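Local coordinates for protein succinate dehydrogenase subunit A (Mycolicibacterium smegmatis, PDB 7D6V) that probably oxidises succinate to fumarate as the FAD-bearing flavoprotein subunit of a membrane-anchored succinate dehydrogenase, passing electrons through an iron-sulfur subunit toward quinone, at residues K475-P481 with R518-V524; I498-E502 with H564-D568; L609-L615 with L627-P631. One frame throughout, in Å; residues are numbered along the deposited sequence.

Overall arrangement
Contacts 1 and 2 interlock along the chain: their segments alternate, and helices 481-495, 502-518 and 532-556 of the C-terminal part of the flavoprotein run between them. Contact 1 ties loops at one end of this helical region and contact 2, a two-stranded parallel pairing of 499-500 with 565-566, ties the other, so these helices are fastened at both ends. Their centres lie about 33 Å apart. Contact 3 follows in series, its centre about 33 Å from that of contact 2 and about 59 Å from that of contact 1. Contact 2 is buried; contact 3 fastens the last modelled residues at the surface, across the chain's centre from contact 1.

Contact 1 of 3, residues K475-P481 with R518-V524; sequences KAEPENP and RYANVTV
E479 supplies the main polar links. Its carboxylate, reached through m, m rotamers, forms a salt bridge with the guanidinium of R518, OE2 accepting from R518 NH2 at 3.0 Å and from R518 NE at 3.2 Å; R518 NH1 bridges to E487 as well. The E479 backbone, extended at phi/psi -123/132, bonds on both flanks of V522: E479 N donates to N521 O at 3.0 Å, and T523 N donates to E479 O at 3.1 Å. These two bonds make a single isolated bridge, with E479 and V522 CA atoms 4.3 Å apart. Before it, K475 and E477 both take positive phi, bending the loop so that the K475 chain lies over 520-523; its NZ bonds weakly to V522 O at 3.3 Å. T523 OG1 sits 3.3 Å from P478 CB but bonds to P474 O. Apolar packing closes the far end, P481 CG resting 3.7 Å from V522 CG2 and 4.2 Å from V524 CG2. N480 sits at the N-cap of helix 481-495, its OD1 bonding weakly to Y482 N. The whole is an isolated beta bridge clasping two loops at one end of the C-terminal helical region.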
# COMPACT_ATOMS: atom_id res chain seq x y z
N LYS A 475 20.42 36.35 -5.30
CA LYS A 475 20.77 36.22 -3.88
C LYS A 475 22.26 35.90 -3.71
O LYS A 475 22.64 34.78 -3.34
CB LYS A 475 19.90 35.17 -3.19
CG LYS A 475 18.63 35.72 -2.58
CD LYS A 475 17.63 34.62 -2.31
CE LYS A 475 16.36 35.17 -1.69
NZ LYS A 475 15.59 34.12 -0.96
N ALA A 476 23.09 36.89 -4.04
CA ALA A 476 24.53 36.79 -3.87
C ALA A 476 24.88 36.12 -2.55
O ALA A 476 24.22 36.35 -1.53
CB ALA A 476 25.17 38.18 -3.94
N GLU A 477 25.94 35.30 -2.58
CA GLU A 477 26.27 34.31 -1.56
C GLU A 477 25.16 33.26 -1.48
O GLU A 477 24.55 33.09 -0.43
CB GLU A 477 26.50 34.95 -0.19
CG GLU A 477 27.72 35.86 -0.14
CD GLU A 477 29.01 35.09 -0.31
OE1 GLU A 477 29.07 33.92 0.12
OE2 GLU A 477 29.97 35.66 -0.88
N PRO A 478 24.90 32.54 -2.57
CA PRO A 478 23.73 31.64 -2.60
C PRO A 478 23.87 30.46 -1.66
O PRO A 478 24.96 30.04 -1.29
CB PRO A 478 23.69 31.17 -4.06
CG PRO A 478 25.08 31.31 -4.54
CD PRO A 478 25.65 32.50 -3.83
N GLU A 479 22.71 29.93 -1.27
CA GLU A 479 22.62 28.75 -0.42
C GLU A 479 21.80 27.68 -1.12
O GLU A 479 20.72 27.95 -1.65
CB GLU A 479 21.99 29.08 0.93
CG GLU A 479 22.72 30.15 1.72
CD GLU A 479 23.93 29.61 2.45
OE1 GLU A 479 24.80 30.41 2.82
OE2 GLU A 479 24.00 28.37 2.65
N ASN A 480 22.32 26.46 -1.13
CA ASN A 480 21.59 25.32 -1.67
C ASN A 480 20.55 24.85 -0.66
O ASN A 480 20.88 24.65 0.51
CB ASN A 480 22.54 24.19 -2.01
CG ASN A 480 21.92 23.16 -2.93
OD1 ASN A 480 21.31 22.19 -2.48
ND2 ASN A 480 22.08 23.36 -4.23
N PRO A 481 19.28 24.69 -1.06
CA PRO A 481 18.27 24.22 -0.10
C PRO A 481 18.59 22.86 0.51
O PRO A 481 18.33 22.64 1.70
CB PRO A 481 16.99 24.17 -0.94
CG PRO A 481 17.25 25.01 -2.13
CD PRO A 481 18.72 24.94 -2.39
N ARG A 518 21.33 32.22 7.32
CA ARG A 518 21.75 31.71 6.02
C ARG A 518 20.56 31.44 5.11
O ARG A 518 20.71 31.47 3.88
CB ARG A 518 22.57 30.43 6.20
CG ARG A 518 23.99 30.66 6.67
CD ARG A 518 24.68 29.34 6.95
NE ARG A 518 24.70 28.47 5.78
CZ ARG A 518 25.00 27.18 5.81
NH1 ARG A 518 25.30 26.60 6.96
NH2 ARG A 518 25.00 26.47 4.69
N TYR A 519 19.40 31.14 5.68
CA TYR A 519 18.21 30.87 4.87
C TYR A 519 17.79 32.07 4.02
O TYR A 519 17.12 31.88 3.00
CB TYR A 519 17.05 30.45 5.76
CG TYR A 519 15.78 30.12 5.01
CD1 TYR A 519 15.69 28.98 4.23
CD2 TYR A 519 14.68 30.96 5.07
CE1 TYR A 519 14.54 28.69 3.53
CE2 TYR A 519 13.53 30.67 4.38
CZ TYR A 519 13.46 29.53 3.61
OH TYR A 519 12.32 29.24 2.92
N ALA A 520 18.17 33.29 4.41
CA ALA A 520 17.81 34.46 3.62
C ALA A 520 18.51 34.50 2.27
O ALA A 520 18.13 35.30 1.42
CB ALA A 520 18.12 35.73 4.40
N ASN A 521 19.52 33.65 2.05
CA ASN A 521 20.28 33.63 0.81
C ASN A 521 19.99 32.41 -0.05
O ASN A 521 20.73 32.14 -0.99
CB ASN A 521 21.78 33.70 1.12
CG ASN A 521 22.18 35.01 1.73
OD1 ASN A 521 21.80 36.08 1.25
ND2 ASN A 521 22.96 34.95 2.80
N VAL A 522 18.92 31.66 0.25
CA VAL A 522 18.66 30.42 -0.46
C VAL A 522 18.26 30.74 -1.90
O VAL A 522 17.33 31.52 -2.15
CB VAL A 522 17.60 29.58 0.26
CG1 VAL A 522 16.27 30.32 0.37
CG2 VAL A 522 17.40 28.26 -0.44
N THR A 523 18.97 30.15 -2.85
CA THR A 523 18.73 30.36 -4.27
C THR A 523 18.27 29.05 -4.90
O THR A 523 18.86 28.00 -4.63
CB THR A 523 19.98 30.88 -4.98
OG1 THR A 523 20.49 32.02 -4.27
CG2 THR A 523 19.65 31.29 -6.40
N VAL A 524 17.24 29.12 -5.72
CA VAL A 524 16.67 27.95 -6.38
C VAL A 524 16.94 28.08 -7.87
O VAL A 524 16.69 29.13 -8.47
CB VAL A 524 15.16 27.82 -6.10
CG1 VAL A 524 14.53 26.82 -7.04
CG2 VAL A 524 14.94 27.41 -4.66

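Contact 2 of 3, residues I498-E502 with H564-D568; sequences IIRKE and HTRDD
Two short extended pieces run side by side in the same sense, their end-to-end directions 44° apart, with R500 opposite R566 (CA-CA 4.8 Å). R500 has both backbone polar atoms satisfied across the pair: its N donates to T565 O at 3.0 Å, and its O accepts from D567 N at 2.9 Å. R566 CA lies 3.5 Å from R500 O in a CA-H...O contact. R566 N turns outward to S560 OG. This is a minimal two-stranded parallel sheet; helices 502-518 and 532-556 lie between its strands in sequence, so it joins the start and the finish of that helical excursion in the flavoprotein's C-terminal region. R500 and R566 share one face, with R500 CB 3.8 Å from R566 CD. The R500 side chain (m, p, t) brings NH1 to H564 ND1 at 2.9 Å, a weak bond near the imidazole plane; NH1 is better served by E244 O, NE bonds weakly to G497 O, and H564 NE2 donates to R557 O. R566, coiled m, m, m, forms a salt bridge with D568, NE to OD1 at 3.0 Å, and gives NH2 to L555 O. On the other face I499 and T565 pack against R327 of helix 322-334. Toward the surface K501 NZ makes a long, weak ion pair with E504 and stays 4.4 Å from D567 OD1, beyond salt-bridge range; E502 OE1 lies 4.4 Å from the like-charged D568 OD2.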
# COMPACT_ATOMS: atom_id res chain seq x y z
N ILE A 498 16.86 11.98 22.10
CA ILE A 498 16.22 11.32 23.23
C ILE A 498 16.68 11.96 24.53
O ILE A 498 15.88 12.23 25.43
CB ILE A 498 16.51 9.82 23.24
CG1 ILE A 498 15.93 9.15 22.00
CG2 ILE A 498 15.86 9.19 24.45
CD1 ILE A 498 16.38 7.74 21.81
N ILE A 499 17.98 12.23 24.65
CA ILE A 499 18.57 12.79 25.85
C ILE A 499 18.94 14.23 25.56
O ILE A 499 19.69 14.50 24.61
CB ILE A 499 19.79 11.98 26.32
CG1 ILE A 499 19.36 10.58 26.75
CG2 ILE A 499 20.48 12.68 27.47
CD1 ILE A 499 19.37 9.56 25.65
N ARG A 500 18.41 15.15 26.36
CA ARG A 500 18.66 16.57 26.19
C ARG A 500 19.55 17.06 27.32
O ARG A 500 19.40 16.65 28.47
CB ARG A 500 17.35 17.37 26.18
CG ARG A 500 16.62 17.40 24.85
CD ARG A 500 15.76 16.17 24.65
NE ARG A 500 15.00 16.21 23.41
CZ ARG A 500 13.76 16.67 23.29
NH1 ARG A 500 13.13 17.15 24.35
NH2 ARG A 500 13.15 16.65 22.12
N LYS A 501 20.49 17.94 26.98
CA LYS A 501 21.31 18.64 27.95
C LYS A 501 21.18 20.13 27.71
O LYS A 501 20.94 20.57 26.58
CB LYS A 501 22.77 18.20 27.88
CG LYS A 501 22.98 16.72 28.14
CD LYS A 501 24.40 16.29 27.85
CE LYS A 501 24.51 14.78 27.80
NZ LYS A 501 23.44 14.18 26.95
N GLU A 502 21.35 20.91 28.77
CA GLU A 502 21.14 22.35 28.67
C GLU A 502 22.10 22.99 27.68
O GLU A 502 21.70 23.81 26.84
CB GLU A 502 21.28 23.00 30.05
CG GLU A 502 21.12 24.50 30.05
CD GLU A 502 21.58 25.13 31.35
OE1 GLU A 502 22.31 24.46 32.10
OE2 GLU A 502 21.22 26.30 31.61
N HIS A 564 10.18 13.28 26.78
CA HIS A 564 11.13 14.36 27.01
C HIS A 564 12.03 13.97 28.17
O HIS A 564 11.58 13.92 29.32
CB HIS A 564 10.41 15.68 27.28
CG HIS A 564 11.30 16.75 27.84
ND1 HIS A 564 12.30 17.35 27.10
CD2 HIS A 564 11.34 17.32 29.06
CE1 HIS A 564 12.91 18.25 27.85
NE2 HIS A 564 12.35 18.25 29.04
N THR A 565 13.30 13.72 27.88
CA THR A 565 14.28 13.32 28.88
C THR A 565 15.35 14.39 28.98
O THR A 565 15.95 14.76 27.96
CB THR A 565 14.91 11.97 28.54
OG1 THR A 565 13.89 11.07 28.07
CG2 THR A 565 15.58 11.37 29.75
N ARG A 566 15.59 14.88 30.19
CA ARG A 566 16.68 15.81 30.47
C ARG A 566 17.72 15.09 31.31
O ARG A 566 17.41 14.58 32.38
CB ARG A 566 16.17 17.05 31.20
CG ARG A 566 15.47 18.06 30.31
CD ARG A 566 16.45 18.90 29.52
NE ARG A 566 17.15 19.87 30.35
CZ ARG A 566 16.76 21.13 30.52
NH1 ARG A 566 17.46 21.94 31.29
NH2 ARG A 566 15.66 21.57 29.92
N ASP A 567 18.96 15.06 30.81
CA ASP A 567 20.03 14.40 31.55
C ASP A 567 20.34 15.13 32.85
O ASP A 567 20.58 14.49 33.88
CB ASP A 567 21.28 14.30 30.69
CG ASP A 567 22.24 13.24 31.18
OD1 ASP A 567 22.23 12.12 30.62
OD2 ASP A 567 22.99 13.52 32.14
N ASP A 568 20.32 16.46 32.83
CA ASP A 568 20.62 17.24 34.03
C ASP A 568 19.42 17.37 34.96
O ASP A 568 19.58 17.89 36.07
CB ASP A 568 21.12 18.63 33.64
CG ASP A 568 20.23 19.32 32.63
OD1 ASP A 568 19.34 18.67 32.06
OD2 ASP A 568 20.43 20.53 32.40

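Contact 3 of 3, residues L609-L615 with L627-P631; sequences LLGCFEL and LAEHP
A carboxylate points into a curl of backbone that presents carbonyl oxygens. E629 (chi1 t, chi2 m) reaches across from 627-631, and its OE2 lies 2.6 Å from F613 O and 3.1 Å from L609 O, the latter a meeting of two acceptors. G611 N, at 4.1 Å from the same OE2, is farther away. The curl is shaped by G611, at phi/psi 131/-35, where a CB would jam against the preceding carbonyl O, and by an inverse gamma turn centred on F613, with E614 N bonding weakly to C612 O at 3.2 Å. E614 then occupies the N-cap position of helix 615-618. L609 CB (side chain m, t) packs on E629 CG at 3.6 Å, while L615 CG (also m, t) lies 3.5 Å from the carboxylate atom E629 OE1. L615 CD1 meets H630 ND1 at 3.4 Å. F613 leads the other way, stacking edge-to-face with F80 and touching F71 and M75 of helix 67-76, which ties the curl to the body of the subunit. The segment 627-631 ends the modelled chain. L609 O and E629 OE2, both acceptors, cannot bond without a proton between them; leucine packing contributes to the modest 288 Å² buried at this surface contact.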
# COMPACT_ATOMS: atom_id res chain seq x y z
N LEU A 609 -11.94 10.95 38.82
CA LEU A 609 -11.09 10.61 39.94
C LEU A 609 -11.55 9.27 40.48
O LEU A 609 -11.88 9.10 41.66
CB LEU A 609 -11.12 11.70 41.00
CG LEU A 609 -10.64 13.10 40.57
CD1 LEU A 609 -11.01 14.13 41.62
CD2 LEU A 609 -9.15 13.11 40.31
N LEU A 610 -11.63 8.31 39.56
CA LEU A 610 -12.49 7.14 39.64
C LEU A 610 -12.45 6.40 40.97
O LEU A 610 -13.46 6.28 41.66
CB LEU A 610 -12.09 6.20 38.50
CG LEU A 610 -11.86 6.91 37.16
CD1 LEU A 610 -11.08 6.05 36.18
CD2 LEU A 610 -13.18 7.34 36.55
N GLY A 611 -11.27 5.91 41.35
CA GLY A 611 -11.17 4.97 42.45
C GLY A 611 -10.32 3.79 42.01
O GLY A 611 -9.58 3.21 42.81
N CYS A 612 -10.44 3.43 40.73
CA CYS A 612 -9.35 2.72 40.07
C CYS A 612 -8.19 3.66 39.82
O CYS A 612 -7.03 3.23 39.76
CB CYS A 612 -9.84 2.10 38.76
SG CYS A 612 -8.67 0.96 37.99
N PHE A 613 -8.48 4.96 39.67
CA PHE A 613 -7.51 5.99 40.01
C PHE A 613 -7.47 6.08 41.52
O PHE A 613 -8.24 6.84 42.12
CB PHE A 613 -7.88 7.35 39.40
CG PHE A 613 -7.53 7.50 37.95
CD1 PHE A 613 -6.66 6.62 37.34
CD2 PHE A 613 -8.06 8.54 37.21
CE1 PHE A 613 -6.34 6.77 36.01
CE2 PHE A 613 -7.75 8.69 35.88
CZ PHE A 613 -6.88 7.80 35.28
N GLU A 614 -6.61 5.29 42.15
CA GLU A 614 -6.47 5.35 43.60
C GLU A 614 -5.65 6.57 43.99
O GLU A 614 -4.98 7.20 43.17
CB GLU A 614 -5.81 4.08 44.13
CG GLU A 614 -6.70 2.87 44.11
CD GLU A 614 -6.56 2.08 42.83
OE1 GLU A 614 -5.59 2.32 42.09
OE2 GLU A 614 -7.43 1.21 42.57
N LEU A 615 -5.70 6.91 45.28
CA LEU A 615 -4.79 7.92 45.81
C LEU A 615 -3.35 7.46 45.69
O LEU A 615 -2.45 8.28 45.48
CB LEU A 615 -5.12 8.25 47.26
CG LEU A 615 -6.39 9.05 47.52
CD1 LEU A 615 -6.62 9.18 49.01
CD2 LEU A 615 -6.26 10.42 46.88
N LEU A 627 -7.76 16.75 47.36
CA LEU A 627 -8.64 17.09 48.48
C LEU A 627 -10.10 16.74 48.22
O LEU A 627 -10.97 17.07 49.04
CB LEU A 627 -8.52 18.57 48.86
CG LEU A 627 -7.10 19.08 49.12
CD1 LEU A 627 -7.08 20.60 49.18
CD2 LEU A 627 -6.54 18.48 50.40
N ALA A 628 -10.41 16.08 47.10
CA ALA A 628 -11.79 15.80 46.72
C ALA A 628 -11.93 14.43 46.06
O ALA A 628 -12.78 14.26 45.19
CB ALA A 628 -12.31 16.89 45.78
N GLU A 629 -11.12 13.46 46.46
CA GLU A 629 -11.05 12.19 45.76
C GLU A 629 -11.58 11.02 46.58
O GLU A 629 -12.51 10.33 46.14
CB GLU A 629 -9.59 11.93 45.35
CG GLU A 629 -9.44 11.07 44.11
CD GLU A 629 -9.37 9.60 44.44
OE1 GLU A 629 -9.31 9.26 45.63
OE2 GLU A 629 -9.38 8.78 43.50
N HIS A 630 -11.04 10.79 47.77
CA HIS A 630 -11.39 9.60 48.52
C HIS A 630 -12.75 9.78 49.19
O HIS A 630 -13.15 10.90 49.50
CB HIS A 630 -10.33 9.29 49.57
CG HIS A 630 -9.85 10.49 50.32
ND1 HIS A 630 -9.00 11.43 49.77
CD2 HIS A 630 -10.11 10.91 51.58
CE1 HIS A 630 -8.76 12.38 50.66
NE2 HIS A 630 -9.42 12.08 51.77
N PRO A 631 -13.49 8.68 49.43
CA PRO A 631 -14.78 8.77 50.11
C PRO A 631 -14.64 9.04 51.60
O PRO A 631 -14.36 10.18 51.99
CB PRO A 631 -15.41 7.40 49.85
CG PRO A 631 -14.25 6.49 49.70
CD PRO A 631 -13.16 7.30 49.05